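Local coordinates for Ac-ASP-7 (PDB 3S6S), which is of unknown function but, as a secreted hookworm protein of the SCP/TAPS (pathogenesis-related) family, may take part in interactions between parasite and host, at residues R16-A21 with G86-A91; G28-I33 with Y48-D53; T78-D83 with E97-D102; T163-S168 with C175-A180. One frame throughout, in Å; residues are numbered along the deposited sequence.

Interaction 1. Residues R16-A21 with G86-A91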
loop_
_atom_site.group_PDB
_atom_site.type_symbol
_atom_site.label_atom_id
_atom_site.label_comp_id
_atom_site.label_asym_id
_atom_site.label_seq_id
_atom_site.Cartn_x
_atom_site.Cartn_y
_atom_site.Cartn_z
ATOM N N ARG A 16 -12.804 3.828 -9.038
ATOM C CA ARG A 16 -11.941 2.778 -9.553
ATOM C C ARG A 16 -10.557 3.224 -10.060
ATOM O O ARG A 16 -9.543 2.747 -9.573
ATOM C CB ARG A 16 -12.695 1.996 -10.626
ATOM C CG ARG A 16 -11.951 0.794 -11.150
ATOM C CD ARG A 16 -12.900 -0.164 -11.841
ATOM N NE ARG A 16 -12.177 -1.299 -12.387
ATOM C CZ ARG A 16 -12.494 -1.903 -13.527
ATOM N NH1 ARG A 16 -13.527 -1.461 -14.236
ATOM N NH2 ARG A 16 -11.775 -2.937 -13.960
ATOM N N PRO A 17 -10.503 4.124 -11.051
ATOM C CA PRO A 17 -9.158 4.436 -11.557
ATOM C C PRO A 17 -8.228 5.058 -10.501
ATOM O O PRO A 17 -7.017 4.843 -10.569
ATOM C CB PRO A 17 -9.422 5.409 -12.716
ATOM C CG PRO A 17 -10.765 5.963 -12.460
ATOM C CD PRO A 17 -11.550 4.912 -11.719
ATOM N N PHE A 18 -8.774 5.805 -9.547
ATOM C CA PHE A 18 -7.952 6.337 -8.452
ATOM C C PHE A 18 -7.437 5.217 -7.551
ATOM O O PHE A 18 -6.245 5.147 -7.264
ATOM C CB PHE A 18 -8.724 7.367 -7.630
ATOM C CG PHE A 18 -9.128 8.562 -8.415
ATOM C CD1 PHE A 18 -10.381 8.630 -8.998
ATOM C CD2 PHE A 18 -8.242 9.615 -8.605
ATOM C CE1 PHE A 18 -10.755 9.743 -9.745
ATOM C CE2 PHE A 18 -8.607 10.734 -9.351
ATOM C CZ PHE A 18 -9.860 10.799 -9.921
ATOM N N ARG A 19 -8.355 4.346 -7.137
ATOM C CA ARG A 19 -8.034 3.151 -6.382
ATOM C C ARG A 19 -7.010 2.291 -7.103
ATOM O O ARG A 19 -6.086 1.743 -6.489
ATOM C CB ARG A 19 -9.297 2.327 -6.146
ATOM C CG ARG A 19 -9.035 0.948 -5.582
ATOM C CD ARG A 19 -10.329 0.264 -5.185
ATOM N NE ARG A 19 -11.020 -0.295 -6.342
ATOM C CZ ARG A 19 -12.247 0.043 -6.732
ATOM N NH1 ARG A 19 -12.947 0.949 -6.061
ATOM N NH2 ARG A 19 -12.778 -0.530 -7.805
ATOM N N GLU A 20 -7.165 2.177 -8.412
ATOM C CA GLU A 20 -6.312 1.296 -9.184
ATOM C C GLU A 20 -4.929 1.877 -9.368
ATOM O O GLU A 20 -3.928 1.163 -9.285
ATOM C CB GLU A 20 -6.971 0.993 -10.520
ATOM C CG GLU A 20 -8.270 0.245 -10.323
ATOM C CD GLU A 20 -8.644 -0.602 -11.507
ATOM O OE1 GLU A 20 -8.107 -0.342 -12.607
ATOM O OE2 GLU A 20 -9.475 -1.523 -11.330
ATOM N N ALA A 21 -4.879 3.179 -9.594
ATOM C CA ALA A 21 -3.612 3.872 -9.758
ATOM C C ALA A 21 -2.762 3.723 -8.489
ATOM O O ALA A 21 -1.558 3.461 -8.555
ATOM C CB ALA A 21 -3.856 5.354 -10.087
ATOM N N GLY A 86 -5.148 20.360 -14.140
ATOM C CA GLY A 86 -5.836 19.509 -15.098
ATOM C C GLY A 86 -6.810 18.520 -14.478
ATOM O O GLY A 86 -7.560 18.845 -13.551
ATOM N N SER A 87 -6.788 17.301 -15.005
ATOM C CA SER A 87 -7.649 16.233 -14.528
ATOM C C SER A 87 -7.107 15.608 -13.246
ATOM O O SER A 87 -5.901 15.402 -13.083
ATOM C CB SER A 87 -7.767 15.149 -15.588
ATOM O OG SER A 87 -6.679 14.256 -15.488
ATOM N N ALA A 88 -8.013 15.295 -12.335
ATOM C CA ALA A 88 -7.619 14.724 -11.065
ATOM C C ALA A 88 -6.728 13.503 -11.280
ATOM O O ALA A 88 -5.752 13.308 -10.563
ATOM C CB ALA A 88 -8.852 14.361 -10.242
ATOM N N ILE A 89 -7.051 12.696 -12.280
ATOM C CA ILE A 89 -6.368 11.425 -12.446
ATOM C C ILE A 89 -4.920 11.598 -12.888
ATOM O O ILE A 89 -4.068 10.763 -12.589
ATOM C CB ILE A 89 -7.104 10.494 -13.442
ATOM C CG1 ILE A 89 -6.506 9.081 -13.392
ATOM C CG2 ILE A 89 -7.052 11.062 -14.868
ATOM C CD1 ILE A 89 -6.625 8.417 -12.017
ATOM N N SER A 90 -4.642 12.662 -13.629
ATOM C CA SER A 90 -3.276 12.902 -14.081
ATOM C C SER A 90 -2.454 13.485 -12.932
ATOM O O SER A 90 -1.301 13.113 -12.733
ATOM C CB SER A 90 -3.253 13.839 -15.293
ATOM O OG SER A 90 -3.744 13.178 -16.449
ATOM N N ALA A 91 -3.068 14.392 -12.179
ATOM C CA ALA A 91 -2.421 14.982 -11.020
ATOM C C ALA A 91 -1.984 13.900 -10.023
ATOM O O ALA A 91 -0.845 13.908 -9.538
ATOM C CB ALA A 91 -3.355 15.985 -10.351
#
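P17 O accepts the helical bond of A21 N (2.9 Å), and I89 CD1 packs against it at 3.9 Å across the contact. The same I89 CD1 lies alongside P17 CB at 4.2 Å, and it also reaches over F18. There it sits above one face of the phenyl ring, 4.2 Å from the centroid and 22° off the ring normal, displaced toward the CD2-CE2 side; this is a CH-pi contact. I89 can do this because its CG1 stands anti to the backbone N (chi1 -169°), which carries CD1 away from its own helix and onto the first turn of helix 16-34. F18 comes to meet it with CG beside its backbone N (chi1 -62°), and the ring then runs on so that its far edge, at CE2 and CZ, touches the methyl of A88. F18 CZ is 3.7 Å from A88 CB, close to the ring plane, so the ring takes I89 over a face and the preceding residue, A88, at its edge. The second helix is fixed at its start by S87, an N-cap whose OG accepts from S90 N (3.2 Å). No hydrogen bond links the two segments, and the contact is a surface one. Beneath it, F18 also touches W136 and A88 touches M134, both on strand 133-140. The first turns of the two helices meet over this strand, consistent with the alpha-beta-alpha sandwich of the SCP/TAPS family.

Interaction 2. Residues G28-I33 with Y48-D53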
loop_
_atom_site.group_PDB
_atom_site.type_symbol
_atom_site.label_atom_id
_atom_site.label_comp_id
_atom_site.label_asym_id
_atom_site.label_seq_id
_atom_site.Cartn_x
_atom_site.Cartn_y
_atom_site.Cartn_z
ATOM N N GLY A 28 2.881 -2.837 -7.730
ATOM C CA GLY A 28 3.913 -2.795 -8.750
ATOM C C GLY A 28 5.303 -2.633 -8.156
ATOM O O GLY A 28 6.238 -3.347 -8.528
ATOM N N LEU A 29 5.451 -1.701 -7.215
ATOM C CA LEU A 29 6.758 -1.472 -6.632
ATOM C C LEU A 29 7.141 -2.710 -5.849
ATOM O O LEU A 29 8.245 -3.227 -5.969
ATOM C CB LEU A 29 6.733 -0.263 -5.711
ATOM C CG LEU A 29 7.982 0.622 -5.664
ATOM C CD1 LEU A 29 8.035 1.326 -4.335
ATOM C CD2 LEU A 29 9.262 -0.166 -5.901
ATOM N N ARG A 30 6.201 -3.191 -5.050
ATOM C CA ARG A 30 6.465 -4.326 -4.189
ATOM C C ARG A 30 6.914 -5.536 -4.958
ATOM O O ARG A 30 7.800 -6.264 -4.511
ATOM C CB ARG A 30 5.222 -4.691 -3.399
ATOM C CG ARG A 30 4.949 -3.738 -2.281
ATOM C CD ARG A 30 3.809 -4.259 -1.451
ATOM N NE ARG A 30 3.920 -3.630 -0.162
ATOM C CZ ARG A 30 4.047 -4.270 0.982
ATOM N NH1 ARG A 30 4.018 -5.594 1.034
ATOM N NH2 ARG A 30 4.170 -3.555 2.080
ATOM N N GLN A 31 6.261 -5.770 -6.093
ATOM C CA GLN A 31 6.602 -6.888 -6.953
ATOM C C GLN A 31 8.050 -6.764 -7.444
ATOM O O GLN A 31 8.806 -7.728 -7.409
ATOM C CB GLN A 31 5.628 -6.987 -8.133
ATOM C CG GLN A 31 6.002 -8.087 -9.085
ATOM C CD GLN A 31 4.962 -8.327 -10.156
ATOM O OE1 GLN A 31 4.377 -9.407 -10.228
ATOM N NE2 GLN A 31 4.735 -7.329 -10.998
ATOM N N ARG A 32 8.436 -5.566 -7.876
ATOM C CA ARG A 32 9.800 -5.334 -8.344
ATOM C C ARG A 32 10.817 -5.478 -7.220
ATOM O O ARG A 32 11.915 -5.999 -7.422
ATOM C CB ARG A 32 9.916 -3.964 -9.007
ATOM C CG ARG A 32 9.171 -3.868 -10.329
ATOM C CD ARG A 32 8.708 -2.438 -10.597
ATOM N NE ARG A 32 9.743 -1.459 -10.272
ATOM C CZ ARG A 32 9.500 -0.179 -10.005
ATOM N NH1 ARG A 32 8.247 0.281 -10.011
ATOM N NH2 ARG A 32 10.507 0.640 -9.715
ATOM N N ILE A 33 10.454 -5.035 -6.026
ATOM C CA ILE A 33 11.355 -5.200 -4.892
ATOM C C ILE A 33 11.541 -6.672 -4.555
ATOM O O ILE A 33 12.663 -7.117 -4.300
ATOM C CB ILE A 33 10.877 -4.441 -3.669
ATOM C CG1 ILE A 33 10.779 -2.956 -4.000
ATOM C CG2 ILE A 33 11.827 -4.672 -2.492
ATOM C CD1 ILE A 33 10.638 -2.082 -2.794
ATOM N N TYR A 48 4.734 -9.647 0.583
ATOM C CA TYR A 48 3.291 -9.834 0.516
ATOM C C TYR A 48 2.712 -8.743 -0.335
ATOM O O TYR A 48 3.126 -7.603 -0.216
ATOM C CB TYR A 48 2.665 -9.810 1.911
ATOM C CG TYR A 48 2.684 -11.177 2.541
ATOM C CD1 TYR A 48 3.894 -11.777 2.881
ATOM C CD2 TYR A 48 1.503 -11.894 2.756
ATOM C CE1 TYR A 48 3.939 -13.032 3.432
ATOM C CE2 TYR A 48 1.538 -13.161 3.312
ATOM C CZ TYR A 48 2.770 -13.723 3.648
ATOM O OH TYR A 48 2.848 -14.972 4.197
ATOM N N GLY A 49 1.790 -9.091 -1.223
ATOM C CA GLY A 49 1.046 -8.074 -1.942
ATOM C C GLY A 49 0.123 -7.416 -0.926
ATOM O O GLY A 49 -0.224 -8.026 0.081
ATOM N N LEU A 50 -0.270 -6.174 -1.153
ATOM C CA LEU A 50 -1.238 -5.582 -0.261
ATOM C C LEU A 50 -2.638 -5.840 -0.799
ATOM O O LEU A 50 -2.971 -5.489 -1.934
ATOM C CB LEU A 50 -1.001 -4.084 -0.112
ATOM C CG LEU A 50 0.355 -3.606 0.400
ATOM C CD1 LEU A 50 0.397 -2.095 0.349
ATOM C CD2 LEU A 50 0.606 -4.097 1.819
ATOM N N VAL A 51 -3.467 -6.460 0.023
ATOM C CA VAL A 51 -4.867 -6.561 -0.306
ATOM C C VAL A 51 -5.525 -5.198 -0.131
ATOM O O VAL A 51 -5.401 -4.587 0.921
ATOM C CB VAL A 51 -5.558 -7.588 0.591
ATOM C CG1 VAL A 51 -7.061 -7.452 0.475
ATOM C CG2 VAL A 51 -5.078 -8.987 0.234
ATOM N N TYR A 52 -6.205 -4.720 -1.173
ATOM C CA TYR A 52 -7.000 -3.505 -1.068
ATOM C C TYR A 52 -8.269 -3.760 -0.261
ATOM O O TYR A 52 -9.084 -4.610 -0.614
ATOM C CB TYR A 52 -7.349 -2.888 -2.436
ATOM C CG TYR A 52 -7.782 -1.449 -2.243
ATOM C CD1 TYR A 52 -6.866 -0.413 -2.366
ATOM C CD2 TYR A 52 -9.080 -1.143 -1.846
ATOM C CE1 TYR A 52 -7.237 0.895 -2.138
ATOM C CE2 TYR A 52 -9.469 0.165 -1.619
ATOM C CZ TYR A 52 -8.544 1.181 -1.763
ATOM O OH TYR A 52 -8.920 2.485 -1.530
ATOM N N ASP A 53 -8.424 -3.007 0.820
ATOM C CA ASP A 53 -9.432 -3.300 1.830
ATOM C C ASP A 53 -10.307 -2.075 2.066
ATOM O O ASP A 53 -9.844 -1.074 2.630
ATOM C CB ASP A 53 -8.735 -3.726 3.126
ATOM C CG ASP A 53 -9.706 -4.033 4.271
ATOM O OD1 ASP A 53 -10.779 -3.397 4.396
ATOM O OD2 ASP A 53 -9.365 -4.920 5.081
#
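R30 leaves helix 16-34 with CG beside its backbone N (chi1 -75°) and its chain stretched out from CG to NE, so the guanidinium is delivered to the loop running into strand 51-53. L50, whose CG also lies opposite its carbonyl carbon (chi1 -58°), brings CG and CD2 against it. The two side chains cross at about a right angle: L50 CD2 stands over the middle of one guanidinium face, 3.5 Å from R30 CZ, while L50 CG approaches R30 NE at 3.6 Å. At the rim of the same group, R30 NH1 donates to Y48 O, which lies slightly tilted from the guanidinium plane; the donor is in the carbonyl plane, with a C=O...N angle of 156°. The modelled length, 2.5 Å from R30 NH1 to Y48 O, is doubtful as an exact value. This places the first long helix of the SCP/TAPS fold against the segment that enters the sheet, deep in the chain. The other two guanidinium nitrogens of R30 bond toward the end of helix 103-110: NE to V109 O, NH2 to Y111 O just after it. Three backbone carbonyls thereby grip the buried guanidinium and fix its rotation, and their partial negative charge probably offsets part of its positive charge. The side chain of Y48 sets off away from the helix, and its OH bonds to the backbone N of Y165.

Interaction 3. Residues T78-D83 with E97-D102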
loop_
_atom_site.group_PDB
_atom_site.type_symbol
_atom_site.label_atom_id
_atom_site.label_comp_id
_atom_site.label_asym_id
_atom_site.label_seq_id
_atom_site.Cartn_x
_atom_site.Cartn_y
_atom_site.Cartn_z
ATOM N N THR A 78 0.135 6.616 5.392
ATOM C CA THR A 78 0.849 7.512 4.491
ATOM C C THR A 78 -0.061 8.646 4.010
ATOM O O THR A 78 -1.277 8.505 3.940
ATOM C CB THR A 78 1.437 6.787 3.266
ATOM O OG1 THR A 78 0.376 6.196 2.490
ATOM C CG2 THR A 78 2.450 5.727 3.713
ATOM N N ARG A 79 0.540 9.780 3.685
ATOM C CA ARG A 79 -0.217 10.905 3.174
ATOM C C ARG A 79 0.472 11.441 1.947
ATOM O O ARG A 79 1.690 11.460 1.869
ATOM C CB ARG A 79 -0.327 12.004 4.228
ATOM C CG ARG A 79 -0.503 11.460 5.621
ATOM C CD ARG A 79 -0.479 12.568 6.652
ATOM N NE ARG A 79 -1.838 12.976 6.948
ATOM C CZ ARG A 79 -2.496 12.588 8.028
ATOM N NH1 ARG A 79 -1.888 11.794 8.918
ATOM N NH2 ARG A 79 -3.747 13.010 8.216
ATOM N N PHE A 80 -0.313 11.865 0.972
ATOM C CA PHE A 80 0.265 12.527 -0.185
ATOM C C PHE A 80 -0.736 13.501 -0.789
ATOM O O PHE A 80 -1.941 13.234 -0.822
ATOM C CB PHE A 80 0.837 11.518 -1.195
ATOM C CG PHE A 80 -0.082 10.371 -1.514
ATOM C CD1 PHE A 80 -0.160 9.270 -0.670
ATOM C CD2 PHE A 80 -0.850 10.377 -2.685
ATOM C CE1 PHE A 80 -1.002 8.197 -0.975
ATOM C CE2 PHE A 80 -1.702 9.310 -2.995
ATOM C CZ PHE A 80 -1.777 8.220 -2.145
ATOM N N SER A 81 -0.225 14.656 -1.204
ATOM C CA SER A 81 -1.061 15.753 -1.690
ATOM C C SER A 81 -0.330 16.665 -2.661
ATOM O O SER A 81 0.889 16.576 -2.832
ATOM C CB SER A 81 -1.586 16.589 -0.529
ATOM O OG SER A 81 -0.913 16.278 0.671
ATOM N N GLY A 82 -1.086 17.555 -3.295
ATOM C CA GLY A 82 -0.503 18.498 -4.228
ATOM C C GLY A 82 -1.535 19.354 -4.919
ATOM O O GLY A 82 -2.679 18.935 -5.122
ATOM N N ASP A 83 -1.133 20.568 -5.274
ATOM C CA ASP A 83 -1.979 21.434 -6.076
ATOM C C ASP A 83 -1.947 20.931 -7.506
ATOM O O ASP A 83 -0.950 20.365 -7.953
ATOM C CB ASP A 83 -1.492 22.877 -6.006
ATOM C CG ASP A 83 -1.604 23.461 -4.612
ATOM O OD1 ASP A 83 -2.578 23.136 -3.905
ATOM O OD2 ASP A 83 -0.713 24.240 -4.217
ATOM N N GLU A 97 4.412 10.127 -8.123
ATOM C CA GLU A 97 5.824 10.152 -8.467
ATOM C C GLU A 97 6.575 10.946 -7.400
ATOM O O GLU A 97 7.592 10.508 -6.870
ATOM C CB GLU A 97 6.052 10.738 -9.855
ATOM C CG GLU A 97 7.432 10.381 -10.415
ATOM C CD GLU A 97 7.685 10.956 -11.809
ATOM O OE1 GLU A 97 6.710 11.119 -12.579
ATOM O OE2 GLU A 97 8.864 11.253 -12.121
ATOM N N THR A 98 6.045 12.104 -7.056
ATOM C CA THR A 98 6.645 12.890 -5.997
ATOM C C THR A 98 6.668 12.077 -4.692
ATOM O O THR A 98 7.676 12.016 -4.003
ATOM C CB THR A 98 5.906 14.231 -5.840
ATOM O OG1 THR A 98 6.113 15.010 -7.027
ATOM C CG2 THR A 98 6.421 14.990 -4.639
ATOM N N PHE A 99 5.555 11.422 -4.403
ATOM C CA PHE A 99 5.401 10.584 -3.232
ATOM C C PHE A 99 6.476 9.498 -3.180
ATOM O O PHE A 99 6.985 9.170 -2.106
ATOM C CB PHE A 99 4.003 9.943 -3.277
ATOM C CG PHE A 99 3.706 9.012 -2.127
ATOM C CD1 PHE A 99 3.310 7.704 -2.368
ATOM C CD2 PHE A 99 3.803 9.452 -0.808
ATOM C CE1 PHE A 99 3.013 6.850 -1.330
ATOM C CE2 PHE A 99 3.511 8.601 0.241
ATOM C CZ PHE A 99 3.117 7.293 -0.015
ATOM N N SER A 100 6.803 8.934 -4.339
ATOM C CA SER A 100 7.782 7.861 -4.404
ATOM C C SER A 100 9.201 8.335 -4.127
ATOM O O SER A 100 10.100 7.513 -3.991
ATOM C CB SER A 100 7.753 7.162 -5.765
ATOM O OG SER A 100 8.315 7.986 -6.768
ATOM N N ALA A 101 9.411 9.646 -4.055
ATOM C CA ALA A 101 10.725 10.169 -3.693
ATOM C C ALA A 101 10.816 10.537 -2.202
ATOM O O ALA A 101 11.825 11.090 -1.760
ATOM C CB ALA A 101 11.100 11.365 -4.566
ATOM N N ASP A 102 9.770 10.241 -1.438
ATOM C CA ASP A 102 9.787 10.471 0.004
ATOM C C ASP A 102 10.157 9.194 0.753
ATOM O O ASP A 102 9.320 8.300 0.954
ATOM C CB ASP A 102 8.438 10.994 0.482
ATOM C CG ASP A 102 8.448 11.361 1.948
ATOM O OD1 ASP A 102 9.034 12.405 2.294
ATOM O OD2 ASP A 102 7.861 10.612 2.749
#
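F99 lays the face of its ring against F80, and the two planes meet at 34°, an oblique pairing with centroids 4.5 Å apart. F80 CD1 stands above the middle of the F99 ring, while F99 CD1 in turn lies over a face of F80. Nearer the backbones, F80 CB comes to 3.6 Å from F99 CD2. Farther out, F99 CZ points at the strand, and T78 CB meets it near the ring plane at 3.7 Å, with the two side chains at about a right angle. Between these two strand residues, R79 O approaches F99 CE2 obliquely at 3.8 Å. The reach of F99 follows from its CG standing anti to the backbone N (chi1 179°), which directs the ring from helix 88-99 onto strand 76-83. The helix that follows this strand thus packs back on it, as one layer of the family's alpha-beta-alpha sandwich. The ring of F80 also meets that of W136 nearly parallel and touches L92, I95 and L96 of helix 88-99, while F99 packs on M106 and V109 of helix 103-110. The hydroxyl of T78 bonds to Y140 OH within the sheet. With no hydrogen bond between the segments, the contact probably rests on dispersion and the exclusion of water, in a buried seam where the hydroxyl of T78 has its partner elsewhere.

Interaction 4. Residues T163-S168 with C175-A180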
loop_
_atom_site.group_PDB
_atom_site.type_symbol
_atom_site.label_atom_id
_atom_site.label_comp_id
_atom_site.label_asym_id
_atom_site.label_seq_id
_atom_site.Cartn_x
_atom_site.Cartn_y
_atom_site.Cartn_z
ATOM N N THR A 163 6.071 -17.455 4.025
ATOM C CA THR A 163 6.310 -17.922 5.397
ATOM C C THR A 163 5.789 -16.978 6.483
ATOM O O THR A 163 5.525 -17.415 7.615
ATOM C CB THR A 163 7.828 -18.121 5.686
ATOM O OG1 THR A 163 8.497 -16.849 5.676
ATOM C CG2 THR A 163 8.482 -19.042 4.664
ATOM N N TYR A 164 5.670 -15.689 6.161
ATOM C CA TYR A 164 5.382 -14.689 7.185
ATOM C C TYR A 164 4.018 -14.902 7.801
ATOM O O TYR A 164 3.847 -14.734 9.003
ATOM C CB TYR A 164 5.484 -13.264 6.631
ATOM C CG TYR A 164 6.894 -12.831 6.304
ATOM C CD1 TYR A 164 7.142 -11.932 5.271
ATOM C CD2 TYR A 164 7.976 -13.317 7.031
ATOM C CE1 TYR A 164 8.423 -11.534 4.965
ATOM C CE2 TYR A 164 9.258 -12.927 6.736
ATOM C CZ TYR A 164 9.478 -12.034 5.699
ATOM O OH TYR A 164 10.762 -11.636 5.403
ATOM N N TYR A 165 3.041 -15.261 6.975
ATOM C CA TYR A 165 1.686 -15.437 7.469
ATOM C C TYR A 165 1.118 -16.779 7.050
ATOM O O TYR A 165 1.420 -17.280 5.965
ATOM C CB TYR A 165 0.774 -14.304 6.999
ATOM C CG TYR A 165 1.170 -12.948 7.533
ATOM C CD1 TYR A 165 0.860 -12.574 8.842
ATOM C CD2 TYR A 165 1.861 -12.044 6.737
ATOM C CE1 TYR A 165 1.226 -11.326 9.344
ATOM C CE2 TYR A 165 2.239 -10.800 7.230
ATOM C CZ TYR A 165 1.914 -10.443 8.533
ATOM O OH TYR A 165 2.283 -9.205 9.017
ATOM N N LYS A 166 0.279 -17.336 7.921
ATOM C CA LYS A 166 -0.271 -18.676 7.750
ATOM C C LYS A 166 -0.813 -18.985 6.352
ATOM O O LYS A 166 -0.144 -19.663 5.557
ATOM C CB LYS A 166 -1.338 -18.956 8.817
ATOM N N GLY A 167 -2.016 -18.501 6.048
ATOM C CA GLY A 167 -2.762 -19.033 4.909
ATOM C C GLY A 167 -2.588 -18.312 3.587
ATOM O O GLY A 167 -3.536 -17.720 3.059
ATOM N N SER A 168 -1.390 -18.382 3.027
ATOM C CA SER A 168 -1.048 -17.491 1.930
ATOM C C SER A 168 -0.990 -18.140 0.542
ATOM O O SER A 168 -0.471 -19.242 0.382
ATOM C CB SER A 168 0.279 -16.785 2.246
ATOM O OG SER A 168 0.244 -16.256 3.561
ATOM N N CYS A 175 2.999 -12.802 -2.055
ATOM C CA CYS A 175 2.197 -13.579 -1.111
ATOM C C CYS A 175 0.936 -12.808 -0.716
ATOM O O CYS A 175 0.988 -11.610 -0.447
ATOM C CB CYS A 175 3.011 -13.907 0.140
ATOM S SG CYS A 175 4.521 -14.858 -0.184
ATOM N N TYR A 176 -0.200 -13.489 -0.701
ATOM C CA TYR A 176 -1.450 -12.863 -0.279
ATOM C C TYR A 176 -2.094 -13.638 0.867
ATOM O O TYR A 176 -2.298 -14.845 0.769
ATOM C CB TYR A 176 -2.435 -12.766 -1.448
ATOM C CG TYR A 176 -2.027 -11.804 -2.540
ATOM C CD1 TYR A 176 -1.153 -12.195 -3.557
ATOM C CD2 TYR A 176 -2.513 -10.509 -2.564
ATOM C CE1 TYR A 176 -0.785 -11.319 -4.565
ATOM C CE2 TYR A 176 -2.143 -9.628 -3.559
ATOM C CZ TYR A 176 -1.284 -10.045 -4.564
ATOM O OH TYR A 176 -0.922 -9.166 -5.554
ATOM N N THR A 177 -2.398 -12.949 1.957
ATOM C CA THR A 177 -3.213 -13.548 2.997
ATOM C C THR A 177 -4.373 -12.626 3.338
ATOM O O THR A 177 -4.266 -11.423 3.174
ATOM C CB THR A 177 -2.402 -13.898 4.255
ATOM O OG1 THR A 177 -3.290 -14.419 5.249
ATOM C CG2 THR A 177 -1.711 -12.666 4.815
ATOM N N PHE A 178 -5.480 -13.198 3.792
ATOM C CA PHE A 178 -6.654 -12.427 4.160
ATOM C C PHE A 178 -6.885 -12.500 5.653
ATOM O O PHE A 178 -7.864 -11.970 6.167
ATOM C CB PHE A 178 -7.894 -12.928 3.414
ATOM C CG PHE A 178 -7.812 -12.744 1.931
ATOM C CD1 PHE A 178 -7.294 -13.747 1.120
ATOM C CD2 PHE A 178 -8.217 -11.556 1.350
ATOM C CE1 PHE A 178 -7.193 -13.576 -0.243
ATOM C CE2 PHE A 178 -8.138 -11.381 0.002
ATOM C CZ PHE A 178 -7.621 -12.403 -0.806
ATOM N N PHE A 179 -5.968 -13.158 6.348
ATOM C CA PHE A 179 -6.109 -13.354 7.783
ATOM C C PHE A 179 -4.742 -13.245 8.467
ATOM O O PHE A 179 -4.214 -14.219 9.009
ATOM C CB PHE A 179 -6.803 -14.695 8.055
ATOM C CG PHE A 179 -8.136 -14.846 7.335
ATOM C CD1 PHE A 179 -8.276 -15.727 6.266
ATOM C CD2 PHE A 179 -9.244 -14.087 7.721
ATOM C CE1 PHE A 179 -9.492 -15.862 5.605
ATOM C CE2 PHE A 179 -10.463 -14.212 7.058
ATOM C CZ PHE A 179 -10.585 -15.099 5.998
ATOM N N ALA A 180 -4.167 -12.049 8.398
ATOM C CA ALA A 180 -2.886 -11.747 9.030
ATOM C C ALA A 180 -3.116 -11.229 10.450
ATOM O O ALA A 180 -2.217 -11.257 11.291
ATOM C CB ALA A 180 -2.119 -10.711 8.200
HETATM O O HOH W 1 -5.647 -15.850 3.627
#
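Y165 presents a face of its ring to the methyl of A180: CB lies 3.8 Å from the centroid and 23° off the normal, a CH-pi contact shifted toward the CD1-CE1 side. The ring takes this position with CG beside the backbone N (chi1 -64°). Near its root Y165 meets T177, whose side chain crosses it at about a right angle; T177 CG2 touches Y165 CB at 3.7 Å. A single rotation serves both branches of T177. With OG1 anti to the backbone N (chi1 177°), CG2 faces the tyrosine, while OG1 accepts an almost straight bond from F179 N (3.2 Å), closing an ST turn. These segments belong to the disulfide-bonded C-terminal region, where the small antiparallel hairpin of strands 169-170 and 175-176 is tied back by the C175-C162 disulfide. S168 carries OG beside its own backbone N and curls it back to donate to Y165 O (2.9 Å), from above the carbonyl plane. The same OG packs on T177 CB at 3.6 Å and has a second partner in Y48 OH. S168 CA lies 3.1 Å from Y176 O, a CA-H...O contact between the two chain segments. At the outer end, where G167 forms the centre of an inverse gamma turn, a water donates to G167 O and accepts from F178 N (2.7 Å), bridging backbones that make no direct hydrogen bond. Y165 OH extends to K113 O, and the ring of Y48 meets that of Y165 edge-to-face.

Interactions 1 and 2 share helix 16-34, their contact centres about 19 Å apart, and R19 CD of the first touches Y52 CE2 of the second at 3.7 Å. Interactions 1 and 3 use successive parts of helix 88-99, their centres about 14 Å apart, and alternate along the chain. Interaction 2 joins the sheet core to the C-terminal region: G49 N lies 2.8 Å from C175 O of interaction 4, a probable hydrogen bond, and Y48 CD2 packs on the same C175 O at 3.3 Å. Interactions 3 and 4 lie on opposite sides of the chain's centre, about 29 Å apart between centres, as do 1 and 4 at about 30 Å.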